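Local atomic coordinates of MaoC family protein (Mycobacterium tuberculosis H37Rv, PDB entry 3KHP), a protein that probably dehydrates 3-hydroxyacyl thioesters, as a MaoC-family hydratase with two hot-dog halves. Residues A244-G249 against T273-T278; G105-A110 against I254-A259; D44-A49 against T62-H67; F38-R43 against V79-A84; I69-L74 against L112-K117. One frame throughout, in Å; residues are numbered along the deposited sequence.

In the fold
Contact 2 lies nearest the middle of the chain and pairs strands 103-108 and 254-261, the seam between the two halves of one antiparallel sheet, through backbone hydrogen bonds. In the other four, side chains do most of the touching. Contact 1 fixes the end of helix 231-245 to strand 271-279 with a peripheral salt bridge above apolar packing. Contacts 3, 4 and 5 cluster in the N-terminal half: contacts 3 and 4 share helix 42-51 and reach the second subunit, while contacts 4 and 5 meet where strand 36-40 pairs with 116-129. Contact 3 is buried and apolar, contact 4 is built on rings, and contact 5, between loops, relies partly on water.

Contact 1. Residues A244-G249 against T273-T278; sequences AELGGG and TVIWRT
Glu-245 and Leu-246, at the end of helix 231-245, meet Ile-275 and Arg-277 on strand 271-279. The arrangement belongs to the hot-dog fold, in which a long helix is embraced by an antiparallel sheet, and it ties the last turn of that helix to the sheet. The charged part is a salt bridge. Arg-277 grips one carboxylate oxygen with two nitrogens, end-on: NH2 lies 2.8 Å and NH1 2.9 Å from Glu-245 OE2. The oxygen sits in the guanidinium plane, but the two flat groups are turned 70° apart; NH1 approaches the anti lone pair of OE2, whereas NH2 comes from above the carboxylate plane. Two donors on a single oxygen would probably draw negative charge toward it. Arg-277 was modelled in two conformers, so the grip may not be permanent.

Apolar packing accompanies it. Leu-246 CD2 stands over one face of the guanidinium, toward its rim, 3.7 Å from Arg-277 NE, and both leucine methyls come near the isoleucine, Leu-246 CD1 lying 4.1 Å from Ile-275 CG2. A chi1 of 170° turns CG of Glu-245 away from the backbone N, and a bend at chi2 follows; CG lies 3.9 Å from Ile-275 CD1. Leu-242, from the same helix, also packs on Ile-275. A water completes the polar rim: it donates to Leu-246 O at 2.8 Å and weakly accepts from Arg-277 NH2.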
# COMPACT_ATOMS: atom_id res chain seq x y z
N ALA A 244 -1.88 20.78 3.15
CA ALA A 244 -0.68 21.53 3.46
C ALA A 244 -0.88 23.05 3.30
O ALA A 244 -0.60 23.82 4.23
CB ALA A 244 0.52 21.05 2.59
N GLU A 245 -1.33 23.46 2.14
CA GLU A 245 -1.35 24.88 1.80
C GLU A 245 -2.44 25.69 2.52
O GLU A 245 -2.17 26.80 2.94
CB GLU A 245 -1.57 25.07 0.31
CG GLU A 245 -1.85 26.54 -0.07
CD GLU A 245 -0.69 27.47 0.28
OE1 GLU A 245 0.44 26.98 0.41
OE2 GLU A 245 -0.89 28.68 0.40
N LEU A 246 -3.65 25.14 2.59
CA LEU A 246 -4.85 25.79 3.13
C LEU A 246 -5.21 25.31 4.51
O LEU A 246 -5.79 26.05 5.28
CB LEU A 246 -6.09 25.50 2.25
CG LEU A 246 -6.05 25.95 0.78
CD1 LEU A 246 -7.26 25.42 -0.01
CD2 LEU A 246 -5.91 27.49 0.69
N GLY A 247 -4.91 24.06 4.82
CA GLY A 247 -5.26 23.52 6.12
C GLY A 247 -4.14 23.58 7.16
O GLY A 247 -4.29 23.12 8.27
N GLY A 248 -2.99 24.10 6.76
CA GLY A 248 -1.89 24.28 7.67
C GLY A 248 -1.33 22.95 8.09
O GLY A 248 -0.78 22.83 9.17
N GLY A 249 -1.49 21.96 7.23
CA GLY A 249 -1.05 20.60 7.49
C GLY A 249 -1.94 19.89 8.47
O GLY A 249 -1.60 18.83 8.94
N THR A 273 -0.79 21.23 -8.15
CA THR A 273 -2.06 21.75 -7.73
C THR A 273 -1.99 23.27 -7.54
O THR A 273 -1.29 23.76 -6.67
CB THR A 273 -2.50 21.06 -6.50
OG1 THR A 273 -2.58 19.67 -6.79
CG2 THR A 273 -3.86 21.52 -6.09
N VAL A 274 -2.72 23.98 -8.39
CA VAL A 274 -2.76 25.43 -8.40
C VAL A 274 -4.00 25.91 -7.70
O VAL A 274 -5.10 25.48 -8.00
CB VAL A 274 -2.69 26.02 -9.84
CG1 VAL A 274 -1.28 26.01 -10.31
CG2 VAL A 274 -3.61 25.28 -10.82
N ILE A 275 -3.81 26.80 -6.75
CA ILE A 275 -4.84 27.14 -5.81
C ILE A 275 -5.06 28.65 -5.82
O ILE A 275 -4.12 29.42 -6.04
CB ILE A 275 -4.43 26.68 -4.40
CG1 ILE A 275 -4.09 25.17 -4.40
CG2 ILE A 275 -5.53 27.01 -3.40
CD1 ILE A 275 -3.50 24.67 -3.07
N TRP A 276 -6.31 29.07 -5.59
CA TRP A 276 -6.68 30.47 -5.49
C TRP A 276 -7.54 30.61 -4.29
O TRP A 276 -8.62 29.98 -4.24
CB TRP A 276 -7.52 30.91 -6.70
CG TRP A 276 -6.81 31.03 -7.99
CD1 TRP A 276 -6.33 32.17 -8.55
CD2 TRP A 276 -6.53 29.98 -8.91
NE1 TRP A 276 -5.74 31.90 -9.76
CE2 TRP A 276 -5.85 30.56 -10.00
CE3 TRP A 276 -6.77 28.61 -8.92
CZ2 TRP A 276 -5.42 29.81 -11.08
CZ3 TRP A 276 -6.34 27.88 -10.00
CH2 TRP A 276 -5.68 28.47 -11.06
N ARG A 277 -7.10 31.40 -3.31
CA ARG A 277 -7.95 31.75 -2.17
C ARG A 277 -8.99 32.76 -2.63
O ARG A 277 -8.66 33.79 -3.21
CB ARG A 277 -7.12 32.34 -1.01
CG ARG A 277 -6.28 31.30 -0.30
CD ARG A 277 -5.38 31.92 0.74
NE ARG A 277 -4.71 30.91 1.55
CZ ARG A 277 -3.53 30.38 1.26
NH1 ARG A 277 -2.86 30.78 0.17
NH2 ARG A 277 -3.00 29.47 2.06
N THR A 278 -10.24 32.46 -2.41
CA THR A 278 -11.29 33.32 -2.94
C THR A 278 -12.02 34.10 -1.86
O THR A 278 -12.37 35.23 -2.06
CB THR A 278 -12.31 32.52 -3.80
OG1 THR A 278 -12.95 31.54 -2.99
CG2 THR A 278 -11.63 31.85 -4.97
O HOH W 1 -4.75 28.57 4.91

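Contact 2. Residues G105-A110 against I254-A259; sequences GIRLHA and ITSIAA
Ile-106 and Ile-257 face each other as an antiparallel hydrogen-bonded pair, with Ile-106 N 2.9 Å from Ile-257 O and Ile-257 N 3.2 Å from Ile-106 O. Their strands, 103-108 and 254-261, are the seam at which the two halves of a double hot-dog fold become one continuous sheet. A third bond, Leu-108 N to Thr-255 O, is shorter at 2.7 Å and nearly straight (167°). The non-hydrogen-bonded pairs, Gly-105 with Ala-258 and Arg-107 with Ser-256, flank the isoleucine pair, and here CA-H groups lean on carbonyls: Gly-105 CA is 3.2 Å from Ile-257 O.

The two sheet faces differ. On one, the isoleucine ends touch, Ile-106 CD1 4.2 Å from Ile-257 CD1, and Tyr-235 of helix 231-245 packs on Ile-106 while its hydroxyl bonds Ile-257 O. On the other, Arg-107 bends over Ser-256 of the partner strand.

Further out, Glu-307 of strand 298-308 shapes the seam twice. Its backbone bonds both Thr-255 and Ser-256, a classic beta bulge, and its carboxylate, outside the two paired segments, holds the guanidinium of Arg-107. Bent at chi3 (-59°), the arginine lays one guanidinium face on Ser-256, Arg-107 NH2 lying 3.7 Å from Ser-256 CB.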
# COMPACT_ATOMS: atom_id res chain seq x y z
N GLY A 105 -16.87 14.53 -4.85
CA GLY A 105 -16.91 15.49 -3.76
C GLY A 105 -16.92 14.73 -2.46
O GLY A 105 -17.41 13.58 -2.39
N ILE A 106 -16.32 15.32 -1.44
CA ILE A 106 -16.42 14.77 -0.12
C ILE A 106 -16.75 15.92 0.82
O ILE A 106 -16.42 17.03 0.56
CB ILE A 106 -15.15 14.04 0.33
CG1 ILE A 106 -14.01 15.04 0.52
CG2 ILE A 106 -14.74 12.93 -0.65
CD1 ILE A 106 -12.79 14.42 1.05
N ARG A 107 -17.43 15.64 1.92
CA ARG A 107 -17.63 16.66 2.95
C ARG A 107 -17.46 15.98 4.29
O ARG A 107 -18.05 14.93 4.52
CB ARG A 107 -19.02 17.31 2.79
CG ARG A 107 -19.37 18.33 3.84
CD ARG A 107 -20.63 19.18 3.48
NE ARG A 107 -20.43 19.89 2.22
CZ ARG A 107 -19.95 21.12 2.11
NH1 ARG A 107 -19.62 21.83 3.18
NH2 ARG A 107 -19.80 21.65 0.90
N LEU A 108 -16.66 16.57 5.17
CA LEU A 108 -16.42 15.98 6.50
C LEU A 108 -17.05 16.85 7.58
O LEU A 108 -17.07 18.07 7.48
CB LEU A 108 -14.92 15.80 6.75
CG LEU A 108 -14.19 14.58 6.12
CD1 LEU A 108 -14.72 13.21 6.58
CD2 LEU A 108 -14.24 14.71 4.62
N HIS A 109 -17.57 16.20 8.61
CA HIS A 109 -18.22 16.86 9.74
C HIS A 109 -17.50 16.61 11.03
O HIS A 109 -17.81 17.23 12.05
CB HIS A 109 -19.64 16.36 9.84
CG HIS A 109 -20.42 16.69 8.62
ND1 HIS A 109 -20.92 17.95 8.38
CD2 HIS A 109 -20.69 15.96 7.51
CE1 HIS A 109 -21.51 17.97 7.20
NE2 HIS A 109 -21.39 16.77 6.65
N ALA A 110 -16.56 15.67 10.98
CA ALA A 110 -15.64 15.40 12.06
C ALA A 110 -14.35 14.82 11.46
O ALA A 110 -14.31 14.42 10.31
CB ALA A 110 -16.26 14.41 13.06
N ILE A 254 -9.62 20.75 6.65
CA ILE A 254 -10.30 20.70 5.33
C ILE A 254 -11.68 20.09 5.49
O ILE A 254 -11.83 18.95 5.91
CB ILE A 254 -9.53 19.94 4.24
CG1 ILE A 254 -8.06 20.42 4.14
CG2 ILE A 254 -10.21 20.17 2.86
CD1 ILE A 254 -7.87 21.87 3.84
N THR A 255 -12.69 20.88 5.14
CA THR A 255 -14.09 20.50 5.33
C THR A 255 -14.68 19.78 4.09
O THR A 255 -15.28 18.71 4.21
CB THR A 255 -14.92 21.75 5.66
OG1 THR A 255 -14.42 22.29 6.89
CG2 THR A 255 -16.40 21.39 5.86
N SER A 256 -14.51 20.37 2.92
CA SER A 256 -15.01 19.76 1.69
C SER A 256 -14.00 19.92 0.57
O SER A 256 -13.30 20.91 0.54
CB SER A 256 -16.34 20.42 1.27
OG SER A 256 -16.14 21.81 0.95
N ILE A 257 -14.01 18.98 -0.37
CA ILE A 257 -13.23 19.04 -1.61
C ILE A 257 -14.03 18.43 -2.77
O ILE A 257 -14.56 17.34 -2.64
CB ILE A 257 -11.95 18.18 -1.53
CG1 ILE A 257 -11.09 18.56 -0.31
CG2 ILE A 257 -11.14 18.26 -2.84
CD1 ILE A 257 -10.04 17.48 0.05
N ALA A 258 -14.07 19.10 -3.91
CA ALA A 258 -14.76 18.62 -5.07
C ALA A 258 -13.90 18.89 -6.26
O ALA A 258 -13.26 19.96 -6.34
CB ALA A 258 -16.19 19.37 -5.26
N ALA A 259 -13.90 17.96 -7.21
CA ALA A 259 -13.21 18.20 -8.46
C ALA A 259 -13.76 17.33 -9.59
O ALA A 259 -14.35 16.29 -9.34
CB ALA A 259 -11.72 17.99 -8.29

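Contact 3. Residues D44-A49 against T62-H67; sequences DTLLYA and TTENSH
The buried join between helix 42-51 and the end of the short helix 59-62 belongs to the helical part of the N-terminal hot-dog half, and Leu-46 and Thr-62 are its centre. Leu-46 holds CG anti to its carbonyl carbon (chi1 -69°), which sends the two methyl branches across to the other segment. CD2 comes down over the flat face of the peptide that links Thr-62 to Thr-63, 3.3 Å from Thr-62 C and 3.4 Å from Thr-63 N. This is a tight fit of a methyl on a peptide plane. The side chains of Leu-46 and Glu-64 cross at about a right angle, CD1 of Leu-46 lying 3.9 Å from Glu-64 OE1. One turn further along the helix, Ala-49 CB lies 4.3 Å from Thr-62 CG2, although the threonine side chain starts out pointing away from the helix.

The polar ends here look elsewhere. Thr-62 OG1 bonds Gly-55 O, in the loop before helix 59-62, and Thr-63 OG1 bonds Leu-59 O, one turn back. The carboxylate of Glu-64 is divided between two arginines of the second subunit, OE1 to Arg-203 and OE2 to Arg-208, while Leu-200 of that subunit packs on both threonines. The chemistry across the join is thus purely van der Waals: helix and loop meet by shape alone, and the charge of Glu-64, probably stabilised by its two arginines, is spent on the dimer interface.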
# COMPACT_ATOMS: atom_id res chain seq x y z
N ASP A 44 -4.91 0.54 7.61
CA ASP A 44 -5.63 0.95 6.43
C ASP A 44 -5.40 2.42 6.13
O ASP A 44 -5.26 2.79 4.98
CB ASP A 44 -7.14 0.71 6.60
CG ASP A 44 -7.47 -0.73 6.74
OD1 ASP A 44 -7.12 -1.47 5.82
OD2 ASP A 44 -8.03 -1.17 7.78
N THR A 45 -5.40 3.27 7.16
CA THR A 45 -5.36 4.72 6.93
C THR A 45 -3.91 5.11 6.64
O THR A 45 -3.66 5.98 5.84
CB THR A 45 -5.95 5.52 8.09
OG1 THR A 45 -5.58 4.92 9.34
CG2 THR A 45 -7.50 5.58 8.01
N LEU A 46 -2.98 4.40 7.27
CA LEU A 46 -1.58 4.54 6.95
C LEU A 46 -1.33 4.11 5.50
O LEU A 46 -0.71 4.84 4.72
CB LEU A 46 -0.72 3.67 7.90
CG LEU A 46 -0.68 4.14 9.38
CD1 LEU A 46 -0.14 3.06 10.26
CD2 LEU A 46 0.07 5.48 9.55
N LEU A 47 -1.82 2.92 5.13
CA LEU A 47 -1.62 2.41 3.78
C LEU A 47 -2.19 3.33 2.72
O LEU A 47 -1.62 3.47 1.62
CB LEU A 47 -2.26 1.01 3.64
CG LEU A 47 -2.04 0.31 2.31
CD1 LEU A 47 -0.59 0.34 1.88
CD2 LEU A 47 -2.54 -1.15 2.35
N TYR A 48 -3.33 3.96 3.04
CA TYR A 48 -4.00 4.89 2.12
C TYR A 48 -3.11 6.10 1.95
O TYR A 48 -2.87 6.54 0.83
CB TYR A 48 -5.39 5.31 2.66
CG TYR A 48 -6.02 6.43 1.85
CD1 TYR A 48 -6.75 6.16 0.70
CD2 TYR A 48 -5.90 7.74 2.23
CE1 TYR A 48 -7.26 7.17 -0.09
CE2 TYR A 48 -6.45 8.76 1.45
CZ TYR A 48 -7.15 8.46 0.32
OH TYR A 48 -7.71 9.44 -0.44
N ALA A 49 -2.66 6.67 3.07
CA ALA A 49 -1.74 7.82 3.01
C ALA A 49 -0.55 7.54 2.08
O ALA A 49 -0.23 8.35 1.24
CB ALA A 49 -1.23 8.18 4.43
N THR A 62 1.79 9.08 7.89
CA THR A 62 2.41 7.77 7.62
C THR A 62 2.90 6.97 8.85
O THR A 62 3.43 5.86 8.71
CB THR A 62 3.54 7.97 6.65
OG1 THR A 62 4.41 9.01 7.15
CG2 THR A 62 2.95 8.43 5.32
N THR A 63 2.71 7.51 10.05
CA THR A 63 3.05 6.81 11.27
C THR A 63 2.05 7.10 12.38
O THR A 63 1.46 8.20 12.46
CB THR A 63 4.46 7.19 11.80
OG1 THR A 63 4.49 8.58 12.22
CG2 THR A 63 5.55 6.90 10.75
N GLU A 64 1.91 6.11 13.27
CA GLU A 64 1.02 6.19 14.41
C GLU A 64 1.71 6.32 15.76
O GLU A 64 1.03 6.64 16.75
CB GLU A 64 0.12 4.96 14.45
CG GLU A 64 0.69 3.74 15.09
CD GLU A 64 1.77 3.05 14.26
OE1 GLU A 64 2.28 3.62 13.28
OE2 GLU A 64 2.11 1.91 14.63
N ASN A 65 3.01 6.01 15.81
CA ASN A 65 3.75 5.90 17.08
C ASN A 65 5.03 6.72 17.11
O ASN A 65 5.94 6.39 17.85
CB ASN A 65 4.05 4.44 17.43
CG ASN A 65 4.85 3.73 16.40
OD1 ASN A 65 5.09 4.24 15.28
ND2 ASN A 65 5.28 2.50 16.74
N SER A 66 5.07 7.79 16.32
CA SER A 66 6.22 8.66 16.27
C SER A 66 6.10 9.67 17.40
O SER A 66 5.00 10.02 17.82
CB SER A 66 6.33 9.33 14.91
OG SER A 66 6.71 8.37 13.90
N HIS A 67 7.26 10.10 17.90
CA HIS A 67 7.35 10.91 19.11
C HIS A 67 6.70 12.27 18.86
O HIS A 67 7.08 12.97 17.92
CB HIS A 67 8.82 11.07 19.54
CG HIS A 67 9.00 12.01 20.70
ND1 HIS A 67 9.39 13.32 20.54
CD2 HIS A 67 8.74 11.85 22.01
CE1 HIS A 67 9.40 13.92 21.71
NE2 HIS A 67 8.99 13.05 22.62

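Contact 4. Residues F38-R43 against V79-A84; sequences FEWTDR and VICCPA
Phe-38 lies on Cys-81 and Pro-83, and Trp-40 on Cys-81, where strand 36-40, outermost in the sheet of this chain and part of the N-terminal hot-dog half, receives the short helix 78-81 and the loop that follows it. Phe-38 can be followed outward. Its CB sits 3.5 Å from Cys-81 O, so the first carbon already touches the backbone at the helix end. The ring then passes the last carbonyls of the helix obliquely, with CD1 3.7 Å from Ile-80 O. At its far end it meets a proline: CZ lies 3.5 Å from Pro-83 CG, and Pro-83 CD stands over one ring face, 3.9 Å from the centroid and 20° off the normal, a CH-pi contact displaced toward the rim. The phenylalanine was modelled in two conformers, of which this is one.

Two residues on, Trp-40 points to the same side of the strand. Its CG occupies the crowded position between backbone N and carbonyl carbon (chi1 70°), which swings the indole toward the helix, while NE1 is tied to Pro-113 O beyond it. Tyr-77 adds an edge-to-face ring, and Leu-118 of the neighbouring strand 116-129 packs on both Trp-40 and Cys-81. On the helix side the indole meets Cys-81. Cys-81 CB comes within 3.5 Å of Trp-40 CZ3, and the sulfur rides over the ring in a sulfur-aromatic contact, SG 4.5 Å from the centroid of the six-membered ring and 27° off its normal.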
# COMPACT_ATOMS: atom_id res chain seq x y z
N PHE A 38 -18.61 -0.01 7.23
CA PHE A 38 -17.22 0.05 6.81
C PHE A 38 -16.33 0.22 8.05
O PHE A 38 -16.49 1.18 8.78
CB PHE A 38 -17.02 1.19 5.81
CG PHE A 38 -17.55 0.89 4.41
CD1 PHE A 38 -16.68 0.59 3.37
CD2 PHE A 38 -18.91 0.93 4.14
CE1 PHE A 38 -17.15 0.33 2.09
CE2 PHE A 38 -19.38 0.68 2.87
CZ PHE A 38 -18.51 0.38 1.84
N GLU A 39 -15.41 -0.73 8.25
CA GLU A 39 -14.49 -0.75 9.36
C GLU A 39 -13.07 -0.73 8.85
O GLU A 39 -12.76 -1.36 7.85
CB GLU A 39 -14.63 -2.04 10.14
CG GLU A 39 -15.93 -2.25 10.84
CD GLU A 39 -15.78 -3.30 11.94
OE1 GLU A 39 -16.35 -4.40 11.79
OE2 GLU A 39 -15.03 -3.02 12.91
N TRP A 40 -12.19 -0.09 9.61
CA TRP A 40 -10.80 0.01 9.24
C TRP A 40 -9.94 0.14 10.50
O TRP A 40 -10.45 0.54 11.55
CB TRP A 40 -10.62 1.21 8.31
CG TRP A 40 -10.78 2.53 8.96
CD1 TRP A 40 -9.80 3.28 9.55
CD2 TRP A 40 -11.99 3.31 9.06
NE1 TRP A 40 -10.32 4.45 10.02
CE2 TRP A 40 -11.66 4.49 9.75
CE3 TRP A 40 -13.31 3.11 8.66
CZ2 TRP A 40 -12.59 5.47 10.02
CZ3 TRP A 40 -14.23 4.08 8.94
CH2 TRP A 40 -13.88 5.25 9.61
N THR A 41 -8.67 -0.24 10.40
CA THR A 41 -7.70 -0.08 11.47
C THR A 41 -6.66 0.92 10.99
O THR A 41 -6.75 1.41 9.84
CB THR A 41 -6.98 -1.38 11.83
OG1 THR A 41 -6.21 -1.81 10.69
CG2 THR A 41 -8.01 -2.49 12.25
N ASP A 42 -5.67 1.21 11.84
CA ASP A 42 -4.69 2.23 11.48
C ASP A 42 -3.87 1.79 10.29
O ASP A 42 -3.37 2.61 9.53
CB ASP A 42 -3.79 2.66 12.66
CG ASP A 42 -3.01 1.52 13.29
OD1 ASP A 42 -2.96 0.40 12.77
OD2 ASP A 42 -2.41 1.76 14.36
N ARG A 43 -3.71 0.50 10.12
CA ARG A 43 -2.97 0.01 8.95
C ARG A 43 -3.59 0.51 7.65
O ARG A 43 -2.88 0.82 6.71
CB ARG A 43 -2.99 -1.49 8.96
CG ARG A 43 -2.13 -2.13 7.93
CD ARG A 43 -2.51 -3.54 7.90
NE ARG A 43 -1.53 -4.39 7.27
CZ ARG A 43 -1.84 -5.50 6.60
NH1 ARG A 43 -3.12 -5.84 6.45
NH2 ARG A 43 -0.89 -6.26 6.07
N VAL A 79 -13.56 8.65 0.54
CA VAL A 79 -13.90 7.89 -0.65
C VAL A 79 -13.74 6.39 -0.48
O VAL A 79 -14.38 5.63 -1.19
CB VAL A 79 -13.17 8.37 -1.90
CG1 VAL A 79 -13.45 9.89 -2.15
CG2 VAL A 79 -11.69 8.05 -1.85
N ILE A 80 -12.98 5.96 0.54
CA ILE A 80 -12.82 4.56 0.82
C ILE A 80 -13.74 4.04 1.91
O ILE A 80 -14.28 2.97 1.77
CB ILE A 80 -11.40 4.26 1.26
CG1 ILE A 80 -10.38 4.78 0.23
CG2 ILE A 80 -11.25 2.76 1.53
CD1 ILE A 80 -10.51 4.14 -1.21
N CYS A 81 -13.91 4.79 3.00
CA CYS A 81 -14.80 4.40 4.12
C CYS A 81 -16.22 4.91 4.01
O CYS A 81 -17.07 4.59 4.85
CB CYS A 81 -14.24 4.85 5.49
SG CYS A 81 -14.03 6.61 5.67
N CYS A 82 -16.50 5.75 3.03
CA CYS A 82 -17.87 6.25 2.82
C CYS A 82 -18.23 6.34 1.35
O CYS A 82 -18.69 7.38 0.91
CB CYS A 82 -18.05 7.62 3.47
SG CYS A 82 -19.80 8.18 3.63
N PRO A 83 -18.02 5.25 0.59
CA PRO A 83 -18.19 5.31 -0.85
C PRO A 83 -19.67 5.39 -1.25
O PRO A 83 -20.46 4.63 -0.74
CB PRO A 83 -17.58 3.99 -1.34
CG PRO A 83 -17.69 3.08 -0.22
CD PRO A 83 -17.75 3.88 1.04
N ALA A 84 -20.01 6.30 -2.15
CA ALA A 84 -21.37 6.41 -2.67
C ALA A 84 -21.67 5.29 -3.68
O ALA A 84 -22.78 5.20 -4.20
CB ALA A 84 -21.59 7.80 -3.30

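Contact 5. Residues I69-L74 against L112-K117; sequences IDQQVL and LPAAGK
The side-chain amide of Gln-71 carries the methyl of Ala-114 over one of its faces, Ala-114 CB lying 3.2 Å from Gln-71 OE1 and 3.5 Å from Gln-71 CD. At the amide's nitrogen end, NE2 makes a weak hydrogen bond to Thr-45 OG1, a hydroxyl that also bonds Ala-114 O, so one threonine of helix 42-51 joins both segments. A chi1 of -166° and a chain extended beyond CG carry the amide out to Ala-114.

Val-73 carries the apolar core. It crosses Leu-112 at about a right angle, CG1 lying 3.9 Å from Leu-112 CB, while CG2 presses closely on Leu-112 O at 3.3 Å and on Ala-114 CA at 3.6 Å. The two backbones are linked through water: one molecule donates to Val-73 O and accepts from Leu-112 N, both at 2.9 Å, and a second connects Val-73 N with Leu-112 O, weakly on the carbonyl side.

Water thus fills the role that direct backbone bonds play between strands. The arrangement is loop-on-loop packing at the rim of the N-terminal hot-dog half, where the chain after helix 59-62 lies against the loop leading into strand 116-129.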
# COMPACT_ATOMS: atom_id res chain seq x y z
N ILE A 69 3.54 13.07 17.81
CA ILE A 69 2.77 13.18 16.58
C ILE A 69 1.66 12.15 16.66
O ILE A 69 1.89 10.95 16.65
CB ILE A 69 3.64 12.93 15.35
CG1 ILE A 69 4.88 13.84 15.35
CG2 ILE A 69 2.82 13.14 14.08
CD1 ILE A 69 5.94 13.53 14.26
N ASP A 70 0.44 12.65 16.79
CA ASP A 70 -0.77 11.81 16.71
C ASP A 70 -1.05 11.57 15.25
O ASP A 70 -0.96 12.49 14.47
CB ASP A 70 -1.96 12.54 17.32
CG ASP A 70 -1.83 12.71 18.79
OD1 ASP A 70 -1.52 11.69 19.44
OD2 ASP A 70 -2.02 13.84 19.28
N GLN A 71 -1.43 10.35 14.89
CA GLN A 71 -1.84 10.09 13.52
C GLN A 71 -3.03 10.97 13.15
O GLN A 71 -3.98 11.08 13.92
CB GLN A 71 -2.21 8.62 13.31
CG GLN A 71 -2.30 8.27 11.82
CD GLN A 71 -2.80 6.91 11.62
OE1 GLN A 71 -2.69 6.07 12.51
NE2 GLN A 71 -3.35 6.64 10.44
N GLN A 72 -2.93 11.62 12.00
CA GLN A 72 -4.06 12.22 11.31
C GLN A 72 -4.44 11.37 10.05
O GLN A 72 -3.59 10.70 9.46
CB GLN A 72 -3.69 13.62 10.85
CG GLN A 72 -3.36 14.58 11.96
CD GLN A 72 -3.16 15.98 11.47
OE1 GLN A 72 -4.06 16.57 10.88
NE2 GLN A 72 -1.98 16.54 11.71
N VAL A 73 -5.71 11.45 9.65
CA VAL A 73 -6.25 10.71 8.50
C VAL A 73 -6.58 11.69 7.41
O VAL A 73 -7.20 12.71 7.64
CB VAL A 73 -7.50 9.92 8.91
CG1 VAL A 73 -8.10 9.20 7.69
CG2 VAL A 73 -7.13 8.93 9.98
N LEU A 74 -6.14 11.42 6.19
CA LEU A 74 -6.48 12.37 5.14
C LEU A 74 -8.00 12.40 4.90
O LEU A 74 -8.69 11.37 5.02
CB LEU A 74 -5.73 12.07 3.86
CG LEU A 74 -4.22 12.23 3.97
CD1 LEU A 74 -3.54 11.50 2.84
CD2 LEU A 74 -3.86 13.66 4.04
N LEU A 112 -11.70 11.96 10.66
CA LEU A 112 -11.87 10.53 10.54
C LEU A 112 -10.83 9.99 11.48
O LEU A 112 -9.70 10.47 11.47
CB LEU A 112 -11.65 10.05 9.10
CG LEU A 112 -12.63 10.50 8.01
CD1 LEU A 112 -12.05 10.32 6.62
CD2 LEU A 112 -13.91 9.68 8.15
N PRO A 113 -11.20 9.03 12.35
CA PRO A 113 -10.21 8.45 13.24
C PRO A 113 -9.33 7.42 12.52
O PRO A 113 -9.77 6.78 11.51
CB PRO A 113 -11.07 7.76 14.30
CG PRO A 113 -12.30 7.29 13.51
CD PRO A 113 -12.51 8.37 12.48
N ALA A 114 -8.12 7.26 13.03
CA ALA A 114 -7.13 6.35 12.44
C ALA A 114 -7.69 4.96 12.27
O ALA A 114 -7.34 4.27 11.32
CB ALA A 114 -5.81 6.31 13.30
N ALA A 115 -8.48 4.54 13.25
CA ALA A 115 -9.20 3.27 13.28
C ALA A 115 -10.64 3.58 13.65
O ALA A 115 -10.88 4.40 14.54
CB ALA A 115 -8.63 2.34 14.32
N GLY A 116 -11.59 2.91 13.00
CA GLY A 116 -12.99 3.08 13.34
C GLY A 116 -13.97 2.31 12.46
O GLY A 116 -13.60 1.38 11.74
N LYS A 117 -15.22 2.74 12.53
CA LYS A 117 -16.32 2.13 11.81
C LYS A 117 -17.26 3.23 11.34
O LYS A 117 -17.44 4.26 12.03
CB LYS A 117 -17.14 1.22 12.71
CG LYS A 117 -16.35 0.36 13.69
CD LYS A 117 -17.29 -0.60 14.45
CE LYS A 117 -16.53 -1.69 15.24
NZ LYS A 117 -15.14 -1.24 15.66
O HOH W 2 -7.77 13.34 11.29
O HOH W 3 -9.64 13.31 9.13